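Local coordinates for protein pentalenene synthase (Streptomyces chartreusis NRRL 3882, PDB 6Q4S) that catalyses the magnesium-dependent cyclisation of farnesyl diphosphate, probably to the bicyclic sesquiterpene alcohol 7-epi-alpha-eudesmol, at residues Y21-H26 with M66-N71; D217-M222 with M262-L267; L240-L244 with T256-M262. The contacts are given in a common frame with arbitrary orientation. Numbering follows the deposited sequence.

Interaction 1 (Y21-H26 with M66-N71)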
loop_
_atom_site.group_PDB
_atom_site.type_symbol
_atom_site.label_atom_id
_atom_site.label_comp_id
_atom_site.label_asym_id
_atom_site.label_seq_id
_atom_site.Cartn_x
_atom_site.Cartn_y
_atom_site.Cartn_z
ATOM N N TYR A 21 -8.371 -30.006 -12.740
ATOM C CA TYR A 21 -8.981 -30.107 -11.384
ATOM C C TYR A 21 -9.497 -28.689 -10.934
ATOM O O TYR A 21 -10.662 -28.500 -10.546
ATOM C CB TYR A 21 -7.897 -30.619 -10.396
ATOM C CG TYR A 21 -8.303 -30.488 -8.961
ATOM C CD1 TYR A 21 -9.117 -31.446 -8.358
ATOM C CD2 TYR A 21 -7.937 -29.359 -8.215
ATOM C CE1 TYR A 21 -9.495 -31.318 -7.025
ATOM C CE2 TYR A 21 -8.343 -29.211 -6.894
ATOM C CZ TYR A 21 -9.138 -30.197 -6.313
ATOM O OH TYR A 21 -9.520 -30.044 -5.007
ATOM N N ALA A 22 -8.612 -27.716 -11.047
ATOM C CA ALA A 22 -8.905 -26.324 -10.577
ATOM C C ALA A 22 -9.822 -25.542 -11.464
ATOM O O ALA A 22 -10.738 -24.826 -10.972
ATOM C CB ALA A 22 -7.617 -25.610 -10.337
ATOM N N ARG A 23 -9.684 -25.702 -12.784
ATOM C CA ARG A 23 -10.642 -25.118 -13.747
ATOM C C ARG A 23 -12.058 -25.450 -13.370
ATOM O O ARG A 23 -12.930 -24.605 -13.373
ATOM C CB ARG A 23 -10.380 -25.605 -15.211
ATOM C CG ARG A 23 -11.137 -24.871 -16.291
ATOM C CD ARG A 23 -11.448 -25.706 -17.534
ATOM N NE ARG A 23 -10.231 -26.196 -18.142
ATOM C CZ ARG A 23 -9.451 -25.456 -18.928
ATOM N NH1 ARG A 23 -9.727 -24.177 -19.153
ATOM N NH2 ARG A 23 -8.363 -25.977 -19.453
ATOM N N ALA A 24 -12.317 -26.721 -13.098
ATOM C CA ALA A 24 -13.664 -27.139 -12.793
ATOM C C ALA A 24 -14.230 -26.446 -11.542
ATOM O O ALA A 24 -15.331 -25.966 -11.562
ATOM C CB ALA A 24 -13.717 -28.685 -12.628
ATOM N N ARG A 25 -13.468 -26.388 -10.484
ATOM C CA ARG A 25 -13.915 -25.651 -9.280
ATOM C C ARG A 25 -14.074 -24.139 -9.527
ATOM O O ARG A 25 -14.994 -23.472 -8.993
ATOM C CB ARG A 25 -12.917 -25.896 -8.162
ATOM C CG ARG A 25 -12.937 -27.337 -7.678
ATOM C CD ARG A 25 -11.953 -27.555 -6.562
ATOM N NE ARG A 25 -12.475 -28.463 -5.544
ATOM C CZ ARG A 25 -12.602 -29.792 -5.678
ATOM N NH1 ARG A 25 -12.250 -30.417 -6.810
ATOM N NH2 ARG A 25 -13.099 -30.512 -4.663
ATOM N N HIS A 26 -13.129 -23.612 -10.298
ATOM C CA HIS A 26 -13.061 -22.158 -10.625
ATOM C C HIS A 26 -14.276 -21.774 -11.408
ATOM O O HIS A 26 -14.929 -20.769 -11.118
ATOM C CB HIS A 26 -11.768 -21.775 -11.417
ATOM C CG HIS A 26 -11.862 -20.428 -12.033
ATOM N ND1 HIS A 26 -11.962 -19.296 -11.257
ATOM C CD2 HIS A 26 -12.000 -20.029 -13.320
ATOM C CE1 HIS A 26 -12.139 -18.253 -12.042
ATOM N NE2 HIS A 26 -12.152 -18.669 -13.296
ATOM N N MET A 66 -4.180 -23.401 -6.551
ATOM C CA MET A 66 -4.408 -23.148 -7.971
ATOM C C MET A 66 -5.819 -22.657 -8.181
ATOM O O MET A 66 -6.066 -21.710 -8.965
ATOM C CB MET A 66 -4.116 -24.383 -8.838
ATOM C CG MET A 66 -4.277 -24.149 -10.328
ATOM S SD MET A 66 -3.351 -22.750 -11.063
ATOM C CE MET A 66 -1.755 -23.316 -10.716
ATOM N N VAL A 67 -6.768 -23.221 -7.431
ATOM C CA VAL A 67 -8.136 -22.719 -7.492
ATOM C C VAL A 67 -8.257 -21.185 -7.076
ATOM O O VAL A 67 -8.882 -20.435 -7.774
ATOM C CB VAL A 67 -9.127 -23.524 -6.615
ATOM C CG1 VAL A 67 -10.534 -22.941 -6.817
ATOM C CG2 VAL A 67 -9.149 -25.004 -7.059
ATOM N N VAL A 68 -7.637 -20.830 -5.966
ATOM C CA VAL A 68 -7.631 -19.459 -5.437
ATOM C C VAL A 68 -6.985 -18.546 -6.496
ATOM O O VAL A 68 -7.515 -17.481 -6.796
ATOM C CB VAL A 68 -6.837 -19.433 -4.127
ATOM C CG1 VAL A 68 -6.548 -17.986 -3.648
ATOM C CG2 VAL A 68 -7.601 -20.174 -3.054
ATOM N N LEU A 69 -5.884 -18.999 -7.097
ATOM C CA LEU A 69 -5.215 -18.219 -8.153
ATOM C C LEU A 69 -6.064 -17.983 -9.395
ATOM O O LEU A 69 -6.116 -16.856 -9.897
ATOM C CB LEU A 69 -3.825 -18.736 -8.453
ATOM C CG LEU A 69 -2.817 -18.597 -7.323
ATOM C CD1 LEU A 69 -1.734 -19.648 -7.468
ATOM C CD2 LEU A 69 -2.207 -17.190 -7.125
ATOM N N MET A 70 -6.781 -18.993 -9.871
ATOM C CA MET A 70 -7.686 -18.815 -10.961
ATOM C C MET A 70 -8.819 -17.881 -10.580
ATOM O O MET A 70 -9.265 -17.054 -11.390
ATOM C CB MET A 70 -8.288 -20.118 -11.445
ATOM C CG MET A 70 -7.215 -21.106 -11.948
ATOM S SD MET A 70 -8.024 -22.637 -12.478
ATOM C CE MET A 70 -6.567 -23.351 -13.265
ATOM N N ASN A 71 -9.329 -18.035 -9.354
ATOM C CA ASN A 71 -10.401 -17.187 -8.948
ATOM C C ASN A 71 -9.912 -15.662 -9.018
ATOM O O ASN A 71 -10.597 -14.785 -9.566
ATOM C CB ASN A 71 -10.896 -17.578 -7.536
ATOM C CG ASN A 71 -11.551 -18.957 -7.488
ATOM O OD1 ASN A 71 -11.991 -19.513 -8.505
ATOM N ND2 ASN A 71 -11.749 -19.433 -6.267
#
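The imidazole of H26 lies against the side chain of M70, whose CB stands over one ring face, 3.9 Å from the centroid of the H26 ring and 25° off its normal, a CH-pi contact. In the plane of the same ring, H26 ND1 donates a nearly straight hydrogen bond to N71 OD1 (2.8 Å, 169°). Histidine suits this buried position because its flat face accepts an aliphatic neighbour while its two nitrogens serve polar partners: NE2 is hydrogen-bonded to Y45 OH. One turn earlier, A22 marks the closest backbone approach, with its CA 4.8 Å from V67 CA. A methyl is small enough to fit there, and A22 CB touches M66 CG (3.6 Å), V67 CG2 (3.7 Å) and M70 SD (3.7 Å). V67 is a knob in the hole formed by Y21, A22, R25 and H26; its CG2 meets R25 CD at 3.8 Å, so the aliphatic part of the arginine walls the hole. The CA-to-CB bond of R23 points away, and its guanidinium forms salt bridges with E20 and D49. The axes of the two short segments cross at -51°, 8.7 Å apart. Helix 19-32 thus packs obliquely on helix 63-79 in this all-helical terpene synthase, while helix 50-57 covers H26 and M70 through P51.

Interaction 2 (D217-M222 with M262-L267)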
loop_
_atom_site.group_PDB
_atom_site.type_symbol
_atom_site.label_atom_id
_atom_site.label_comp_id
_atom_site.label_asym_id
_atom_site.label_seq_id
_atom_site.Cartn_x
_atom_site.Cartn_y
_atom_site.Cartn_z
ATOM N N ASP A 217 7.543 -4.335 -18.731
ATOM C CA ASP A 217 7.632 -3.752 -20.128
ATOM C C ASP A 217 7.433 -4.832 -21.175
ATOM O O ASP A 217 6.588 -4.706 -22.060
ATOM C CB ASP A 217 8.973 -3.083 -20.382
ATOM C CG ASP A 217 9.182 -1.851 -19.523
ATOM O OD1 ASP A 217 8.183 -1.278 -18.985
ATOM O OD2 ASP A 217 10.355 -1.480 -19.353
ATOM N N THR A 218 8.202 -5.905 -21.029
ATOM C CA THR A 218 8.241 -6.971 -21.980
ATOM C C THR A 218 6.901 -7.508 -22.135
ATOM O O THR A 218 6.410 -7.640 -23.231
ATOM C CB THR A 218 9.188 -8.070 -21.504
ATOM O OG1 THR A 218 10.495 -7.537 -21.369
ATOM C CG2 THR A 218 9.228 -9.252 -22.458
ATOM N N ILE A 219 6.241 -7.821 -21.035
ATOM C CA ILE A 219 4.912 -8.427 -21.128
ATOM C C ILE A 219 3.884 -7.463 -21.666
ATOM O O ILE A 219 3.058 -7.861 -22.462
ATOM C CB ILE A 219 4.449 -9.023 -19.771
ATOM C CG1 ILE A 219 5.328 -10.192 -19.429
ATOM C CG2 ILE A 219 2.965 -9.443 -19.838
ATOM C CD1 ILE A 219 5.368 -10.483 -17.935
ATOM N N GLY A 220 3.938 -6.189 -21.265
ATOM C CA GLY A 220 2.913 -5.220 -21.774
ATOM C C GLY A 220 3.064 -5.018 -23.284
ATOM O O GLY A 220 2.072 -4.936 -24.020
ATOM N N PHE A 221 4.309 -4.964 -23.731
ATOM C CA PHE A 221 4.589 -4.762 -25.185
ATOM C C PHE A 221 4.214 -6.017 -26.012
ATOM O O PHE A 221 3.639 -5.894 -27.092
ATOM C CB PHE A 221 6.041 -4.433 -25.401
ATOM C CG PHE A 221 6.484 -3.074 -24.853
ATOM C CD1 PHE A 221 5.602 -2.075 -24.447
ATOM C CD2 PHE A 221 7.832 -2.828 -24.740
ATOM C CE1 PHE A 221 6.076 -0.855 -23.908
ATOM C CE2 PHE A 221 8.310 -1.625 -24.211
ATOM C CZ PHE A 221 7.450 -0.648 -23.817
ATOM N N MET A 222 4.479 -7.235 -25.487
ATOM C CA MET A 222 4.010 -8.466 -26.173
ATOM C C MET A 222 2.520 -8.524 -26.246
ATOM O O MET A 222 1.931 -8.854 -27.286
ATOM C CB MET A 222 4.544 -9.743 -25.464
ATOM C CG MET A 222 6.057 -9.879 -25.561
ATOM S SD MET A 222 6.903 -11.420 -24.993
ATOM C CE MET A 222 5.690 -12.479 -25.627
ATOM N N MET A 262 11.749 -3.015 -29.786
ATOM C CA MET A 262 11.661 -2.489 -28.398
ATOM C C MET A 262 11.537 -3.618 -27.318
ATOM O O MET A 262 12.158 -3.570 -26.236
ATOM C CB MET A 262 10.419 -1.613 -28.308
ATOM C CG MET A 262 10.549 -0.277 -29.043
ATOM S SD MET A 262 9.183 0.849 -28.671
ATOM C CE MET A 262 9.543 1.348 -26.978
ATOM N N THR A 263 10.731 -4.607 -27.677
ATOM C CA THR A 263 10.419 -5.750 -26.852
ATOM C C THR A 263 11.619 -6.623 -26.651
ATOM O O THR A 263 11.960 -6.918 -25.509
ATOM C CB THR A 263 9.276 -6.551 -27.427
ATOM O OG1 THR A 263 8.150 -5.716 -27.596
ATOM C CG2 THR A 263 8.883 -7.688 -26.506
ATOM N N ILE A 264 12.306 -6.973 -27.739
ATOM C CA ILE A 264 13.582 -7.703 -27.661
ATOM C C ILE A 264 14.676 -6.938 -26.905
ATOM O O ILE A 264 15.424 -7.527 -26.136
ATOM C CB ILE A 264 14.049 -8.129 -29.089
ATOM C CG1 ILE A 264 13.141 -9.249 -29.588
ATOM C CG2 ILE A 264 15.522 -8.546 -29.132
ATOM C CD1 ILE A 264 13.004 -9.269 -31.083
ATOM N N ALA A 265 14.762 -5.622 -27.082
ATOM C CA ALA A 265 15.666 -4.799 -26.281
ATOM C C ALA A 265 15.355 -4.813 -24.726
ATOM O O ALA A 265 16.288 -4.781 -23.929
ATOM C CB ALA A 265 15.643 -3.345 -26.807
ATOM N N CYS A 266 14.079 -4.769 -24.322
ATOM C CA CYS A 266 13.668 -4.931 -22.878
ATOM C C CYS A 266 14.074 -6.297 -22.385
ATOM O O CYS A 266 14.693 -6.395 -21.339
ATOM C CB CYS A 266 12.152 -4.834 -22.695
ATOM S SG CYS A 266 11.555 -3.148 -22.924
ATOM N N LEU A 267 13.688 -7.322 -23.159
ATOM C CA LEU A 267 14.082 -8.721 -22.890
ATOM C C LEU A 267 15.585 -8.898 -22.722
ATOM O O LEU A 267 16.045 -9.432 -21.693
ATOM C CB LEU A 267 13.536 -9.641 -23.957
ATOM C CG LEU A 267 13.631 -11.145 -23.736
ATOM C CD1 LEU A 267 12.938 -11.683 -22.477
ATOM C CD2 LEU A 267 13.051 -11.828 -24.962
#
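D217 opens the contact with its CB, 3.6 Å from C266 SG, while its carboxylate forms a salt bridge with R178, so the buried charge is balanced outside the two segments. T218 comes next, at the closest backbone approach (5.5 Å between the CA atoms of T218 and T263). Its OG1 lies 3.4 Å from C266 CB but is hydrogen-bonded to the carbonyl of L214 in its own helix; T263 likewise returns its hydroxyl to A259. Threonine can therefore enter an apolar interface as a compact, satisfied side chain. The segments run nearly antiparallel, 159° between directions and 8.9 Å between axes, and belong to two helices of the all-helical class I terpene synthase fold. F221, a turn further on, brings CB to 3.3 Å from T263 OG1, and its ring meets the C266 sulfur and the M262 methyl: F221 CE2 is 3.8 Å from C266 SG and 4.2 Å from M262 CE. The cysteine sulfur lies obliquely to the ring, 5.0 Å from its centroid, a slim polarisable neighbour for a large aromatic. M222 finishes the segment with CG 3.7 Å from T263 CG2; it directly precedes N223, a probable magnesium ligand, and its flexible chain also reaches F7 and Y309.

Interaction 3 (L240-L244 with T256-M262)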
loop_
_atom_site.group_PDB
_atom_site.type_symbol
_atom_site.label_atom_id
_atom_site.label_comp_id
_atom_site.label_asym_id
_atom_site.label_seq_id
_atom_site.Cartn_x
_atom_site.Cartn_y
_atom_site.Cartn_z
ATOM N N LEU A 240 0.882 0.039 -28.288
ATOM C CA LEU A 240 2.245 0.361 -28.675
ATOM C C LEU A 240 2.494 0.600 -30.228
ATOM O O LEU A 240 3.257 1.533 -30.628
ATOM C CB LEU A 240 3.180 -0.712 -28.217
ATOM C CG LEU A 240 4.656 -0.584 -28.613
ATOM C CD1 LEU A 240 5.253 0.687 -28.038
ATOM C CD2 LEU A 240 5.484 -1.773 -28.169
ATOM N N ILE A 241 1.916 -0.284 -31.026
ATOM C CA ILE A 241 2.032 -0.275 -32.498
ATOM C C ILE A 241 1.506 1.048 -33.053
ATOM O O ILE A 241 2.241 1.783 -33.714
ATOM C CB ILE A 241 1.233 -1.430 -33.137
ATOM C CG1 ILE A 241 1.725 -2.764 -32.567
ATOM C CG2 ILE A 241 1.347 -1.412 -34.669
ATOM C CD1 ILE A 241 3.121 -3.120 -33.019
ATOM N N ALA A 242 0.260 1.344 -32.718
ATOM C CA ALA A 242 -0.412 2.620 -33.087
ATOM C C ALA A 242 0.377 3.853 -32.629
ATOM O O ALA A 242 0.539 4.843 -33.355
ATOM C CB ALA A 242 -1.788 2.646 -32.502
ATOM N N VAL A 243 0.946 3.766 -31.448
ATOM C CA VAL A 243 1.649 4.888 -30.888
ATOM C C VAL A 243 2.909 5.139 -31.662
ATOM O O VAL A 243 3.317 6.328 -31.900
ATOM C CB VAL A 243 1.943 4.608 -29.388
ATOM C CG1 VAL A 243 2.946 5.586 -28.802
ATOM C CG2 VAL A 243 0.623 4.661 -28.615
ATOM N N LEU A 244 3.603 4.045 -31.993
ATOM C CA LEU A 244 4.857 4.164 -32.737
ATOM C C LEU A 244 4.621 4.775 -34.143
ATOM O O LEU A 244 5.491 5.513 -34.653
ATOM C CB LEU A 244 5.580 2.844 -32.882
ATOM C CG LEU A 244 6.358 2.336 -31.688
ATOM C CD1 LEU A 244 6.609 0.835 -31.795
ATOM C CD2 LEU A 244 7.680 3.032 -31.557
ATOM N N THR A 256 5.131 -2.183 -36.445
ATOM C CA THR A 256 5.261 -3.575 -35.955
ATOM C C THR A 256 6.710 -3.991 -35.756
ATOM O O THR A 256 7.078 -4.457 -34.674
ATOM C CB THR A 256 4.437 -4.511 -36.852
ATOM O OG1 THR A 256 3.074 -4.068 -36.823
ATOM C CG2 THR A 256 4.503 -5.966 -36.367
ATOM N N ASP A 257 7.559 -3.777 -36.749
ATOM C CA ASP A 257 8.963 -4.122 -36.634
ATOM C C ASP A 257 9.598 -3.412 -35.464
ATOM O O ASP A 257 10.430 -3.982 -34.745
ATOM C CB ASP A 257 9.807 -3.723 -37.893
ATOM C CG ASP A 257 9.327 -4.383 -39.237
ATOM O OD1 ASP A 257 8.636 -5.425 -39.201
ATOM O OD2 ASP A 257 9.647 -3.811 -40.329
ATOM N N GLU A 258 9.292 -2.126 -35.317
ATOM C CA GLU A 258 9.861 -1.391 -34.226
ATOM C C GLU A 258 9.330 -1.865 -32.806
ATOM O O GLU A 258 10.110 -1.935 -31.899
ATOM C CB GLU A 258 9.654 0.129 -34.404
ATOM C CG GLU A 258 10.430 1.067 -33.444
ATOM C CD GLU A 258 11.926 0.820 -33.330
ATOM O OE1 GLU A 258 12.560 0.102 -34.167
ATOM O OE2 GLU A 258 12.501 1.382 -32.370
ATOM N N ALA A 259 8.038 -2.064 -32.655
ATOM C CA ALA A 259 7.476 -2.689 -31.437
ATOM C C ALA A 259 8.217 -3.987 -31.063
ATOM O O ALA A 259 8.617 -4.196 -29.912
ATOM C CB ALA A 259 5.991 -2.949 -31.641
ATOM N N TYR A 260 8.492 -4.808 -32.074
ATOM C CA TYR A 260 9.262 -6.039 -31.917
ATOM C C TYR A 260 10.642 -5.739 -31.463
ATOM O O TYR A 260 11.099 -6.333 -30.474
ATOM C CB TYR A 260 9.221 -6.813 -33.237
ATOM C CG TYR A 260 9.997 -8.075 -33.393
ATOM C CD1 TYR A 260 9.610 -9.238 -32.726
ATOM C CD2 TYR A 260 11.042 -8.163 -34.342
ATOM C CE1 TYR A 260 10.288 -10.446 -32.935
ATOM C CE2 TYR A 260 11.713 -9.363 -34.571
ATOM C CZ TYR A 260 11.336 -10.499 -33.863
ATOM O OH TYR A 260 11.994 -11.682 -34.067
ATOM N N ARG A 261 11.321 -4.789 -32.094
ATOM C CA ARG A 261 12.671 -4.425 -31.618
ATOM C C ARG A 261 12.706 -3.842 -30.148
ATOM O O ARG A 261 13.636 -4.072 -29.406
ATOM C CB ARG A 261 13.371 -3.462 -32.615
ATOM C CG ARG A 261 14.892 -3.358 -32.453
ATOM C CD ARG A 261 15.510 -2.036 -32.953
ATOM N NE ARG A 261 14.908 -0.892 -32.258
ATOM C CZ ARG A 261 15.136 -0.542 -30.987
ATOM N NH1 ARG A 261 16.025 -1.170 -30.216
ATOM N NH2 ARG A 261 14.463 0.473 -30.487
ATOM N N MET A 262 11.749 -3.015 -29.786
ATOM C CA MET A 262 11.661 -2.489 -28.398
ATOM C C MET A 262 11.537 -3.618 -27.318
ATOM O O MET A 262 12.158 -3.570 -26.236
ATOM C CB MET A 262 10.419 -1.613 -28.308
ATOM C CG MET A 262 10.549 -0.277 -29.043
ATOM S SD MET A 262 9.183 0.849 -28.671
ATOM C CE MET A 262 9.543 1.348 -26.978
#
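Two leucines of 240-244 close around the small bump of A259, whose CB points toward them. L240 CD2 lies 3.7 Å from A259 CB and L244 CD1 lies 3.8 Å from it. Alanine fits because a longer side chain would fill the space the leucine ends occupy. I241 lays CD1 on the backbone of T256, 3.7 Å from T256 CA; the T256 hydroxyl is hydrogen-bonded to W252 O. M262 fills the hollow between L240 and L244: its SD sits 4.0 Å from L240 CD1 and 3.9 Å from L244 CD2, the pliant thioether following the surface between two leucines. L244 CD2 also meets E258 CG (3.9 Å), an aliphatic stem, while the E258 carboxylate forms a salt bridge with R261. With segment axes crossing at 116°, 8.9 Å apart, the short helix 240-248 lies across helix 252-284. Helix 206-228 flanks the joint, F221 against L240, F228 against I241 and T256, I225 against A259, and helix 170-180 adds L170 and Y173.

From the N terminus, interaction 1 comes first: it closes a loop of 39 intervening residues, mostly helical, joining helix 19-32 to helix 63-79. That loop is complete long before interaction 2 opens, so the two stand in series, on opposite sides of the chain's centre, their centres 29 Å apart. Interaction 2 closes a second loop of equal length, between helices 206-228 and 252-284. Nested inside it, interaction 3 spans just 11 residues from helix 240-248 on to helix 252-284. These two share M262 and touch where F221 CG meets L240 CD2 at 3.7 Å, so three consecutive helices form one cluster near probable substrate- and magnesium-binding residues.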